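Alpha-L-arabinosidase (Xanthomonas axonopodis pv. citri, PDB 6D25) probably removes alpha-L-arabinofuranosyl side groups from arabinoxylans, including internal di-substituted units, as a trimeric hydrolase of family GH51. Local coordinates at residues 327-332 / 340-345. Numbering follows the deposited sequence.
Sequences TWYAPL and LQQQNS
Residues 327-332 and 340-343 run about perpendicular to each other, and one backbone bond joins them, from Leu332 N to Gln341 O (2.9 Å); CA of Pro331 makes a CA-H...O contact with the same oxygen. Elsewhere a side chain, Gln342, stands in for backbone pairing. CG of Gln342 sits between its backbone N and carbonyl carbon (chi1 61°), and from there the extended chain reaches across to the peptides flanking Trp328. OE1 of Gln342 accepts the N-H of Tyr329 at 2.9 Å in a nearly straight bond (168°), while its NE2 donates to Thr327 O at 3.0 Å, so two bonds fix the rotation of the buried amide. Both segments belong to the long loop that follows strand 319-325, seventh in the parallel eight-stranded sheet of the (beta/alpha)8 barrel expected of GH51, and leads into helix 346-361. The Tyr329 side chain crosses that of Gln342 at about a right angle, ring and amide planes 44° apart, with CD2 3.5 Å from Gln342 NE2. OD1 of Asp348 in that helix is hydrogen-bonded to both Tyr329 OH and Thr327 OG1. Leu340 brings CD1 and CD2 against Trp328 CZ2, each at 3.8 Å, and Tyr268 and Trp274 meet the indole edge-to-face. Leu332 rests its CD1 on the Gln342-Gln343 peptide.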
# COMPACT_ATOMS: atom_id res chain seq x y z
N THR A 327 -28.96 -17.46 2.15
CA THR A 327 -29.38 -17.70 0.80
C THR A 327 -29.21 -16.44 -0.05
O THR A 327 -29.39 -15.34 0.40
CB THR A 327 -30.84 -18.18 0.76
OG1 THR A 327 -31.69 -17.25 1.45
CG2 THR A 327 -30.97 -19.55 1.37
N TRP A 328 -28.93 -16.69 -1.32
CA TRP A 328 -28.87 -15.63 -2.34
C TRP A 328 -29.64 -16.11 -3.57
O TRP A 328 -29.24 -17.06 -4.22
CB TRP A 328 -27.41 -15.31 -2.67
CG TRP A 328 -27.18 -14.00 -3.36
CD1 TRP A 328 -28.01 -13.36 -4.24
CD2 TRP A 328 -25.99 -13.19 -3.27
NE1 TRP A 328 -27.44 -12.21 -4.68
CE2 TRP A 328 -26.19 -12.07 -4.11
CE3 TRP A 328 -24.79 -13.31 -2.57
CZ2 TRP A 328 -25.23 -11.08 -4.27
CZ3 TRP A 328 -23.85 -12.31 -2.70
CH2 TRP A 328 -24.08 -11.20 -3.54
N TYR A 329 -30.75 -15.40 -3.84
CA TYR A 329 -31.68 -15.72 -4.93
C TYR A 329 -31.62 -14.64 -6.03
O TYR A 329 -30.96 -13.65 -5.88
CB TYR A 329 -33.11 -15.79 -4.37
CG TYR A 329 -33.32 -16.82 -3.29
CD1 TYR A 329 -33.07 -18.17 -3.53
CD2 TYR A 329 -33.83 -16.47 -2.05
CE1 TYR A 329 -33.27 -19.13 -2.55
CE2 TYR A 329 -34.07 -17.42 -1.07
CZ TYR A 329 -33.78 -18.76 -1.31
OH TYR A 329 -34.03 -19.72 -0.36
N ALA A 330 -32.37 -14.85 -7.11
CA ALA A 330 -32.66 -13.78 -8.06
C ALA A 330 -33.33 -12.63 -7.30
O ALA A 330 -34.11 -12.86 -6.37
CB ALA A 330 -33.55 -14.26 -9.19
N PRO A 331 -33.08 -11.42 -7.74
CA PRO A 331 -33.84 -10.28 -7.20
C PRO A 331 -35.33 -10.39 -7.55
O PRO A 331 -35.67 -10.94 -8.60
CB PRO A 331 -33.20 -9.06 -7.88
CG PRO A 331 -32.73 -9.61 -9.22
CD PRO A 331 -32.29 -11.03 -8.94
N LEU A 332 -36.21 -9.89 -6.69
CA LEU A 332 -37.61 -9.92 -7.00
C LEU A 332 -37.88 -9.11 -8.27
O LEU A 332 -37.25 -8.08 -8.52
CB LEU A 332 -38.42 -9.34 -5.83
CG LEU A 332 -38.52 -10.26 -4.61
CD1 LEU A 332 -38.93 -9.47 -3.37
CD2 LEU A 332 -39.48 -11.40 -4.87
N LEU A 340 -30.52 -6.30 -3.92
CA LEU A 340 -30.57 -7.67 -3.40
C LEU A 340 -31.86 -7.93 -2.60
O LEU A 340 -31.80 -8.52 -1.54
CB LEU A 340 -29.35 -7.93 -2.54
CG LEU A 340 -28.00 -7.75 -3.22
CD1 LEU A 340 -26.89 -8.25 -2.31
CD2 LEU A 340 -27.92 -8.41 -4.61
N GLN A 341 -33.02 -7.56 -3.15
CA GLN A 341 -34.27 -7.77 -2.48
C GLN A 341 -34.86 -9.11 -2.93
O GLN A 341 -35.05 -9.34 -4.11
CB GLN A 341 -35.24 -6.62 -2.75
CG GLN A 341 -34.67 -5.30 -2.27
CD GLN A 341 -35.56 -4.10 -2.52
OE1 GLN A 341 -36.50 -4.16 -3.33
NE2 GLN A 341 -35.23 -3.02 -1.81
N GLN A 342 -35.08 -9.99 -1.96
CA GLN A 342 -35.63 -11.31 -2.23
C GLN A 342 -36.64 -11.63 -1.12
O GLN A 342 -36.54 -11.08 -0.01
CB GLN A 342 -34.51 -12.35 -2.32
CG GLN A 342 -33.69 -12.48 -1.04
CD GLN A 342 -32.42 -13.32 -1.16
OE1 GLN A 342 -31.72 -13.24 -2.17
NE2 GLN A 342 -32.11 -14.09 -0.13
N GLN A 343 -37.57 -12.52 -1.40
CA GLN A 343 -38.48 -12.99 -0.38
C GLN A 343 -37.78 -14.07 0.46
O GLN A 343 -36.61 -14.48 0.23
CB GLN A 343 -39.83 -13.46 -0.98
CG GLN A 343 -40.97 -12.45 -0.83
CD GLN A 343 -41.40 -12.25 0.61
OE1 GLN A 343 -40.90 -12.92 1.50
NE2 GLN A 343 -42.33 -11.32 0.85
N ASN A 344 -38.48 -14.44 1.52
CA ASN A 344 -37.95 -15.24 2.61
C ASN A 344 -39.06 -16.23 2.99
O ASN A 344 -40.11 -15.81 3.50
CB ASN A 344 -37.56 -14.28 3.74
CG ASN A 344 -36.62 -14.85 4.76
OD1 ASN A 344 -36.94 -15.86 5.44
ND2 ASN A 344 -35.51 -14.14 4.96
N SER A 345 -38.85 -17.51 2.62
CA SER A 345 -39.89 -18.50 2.69
C SER A 345 -39.57 -19.53 3.77
O SER A 345 -38.54 -19.48 4.44
CB SER A 345 -40.05 -19.19 1.34
OG SER A 345 -38.98 -20.08 1.12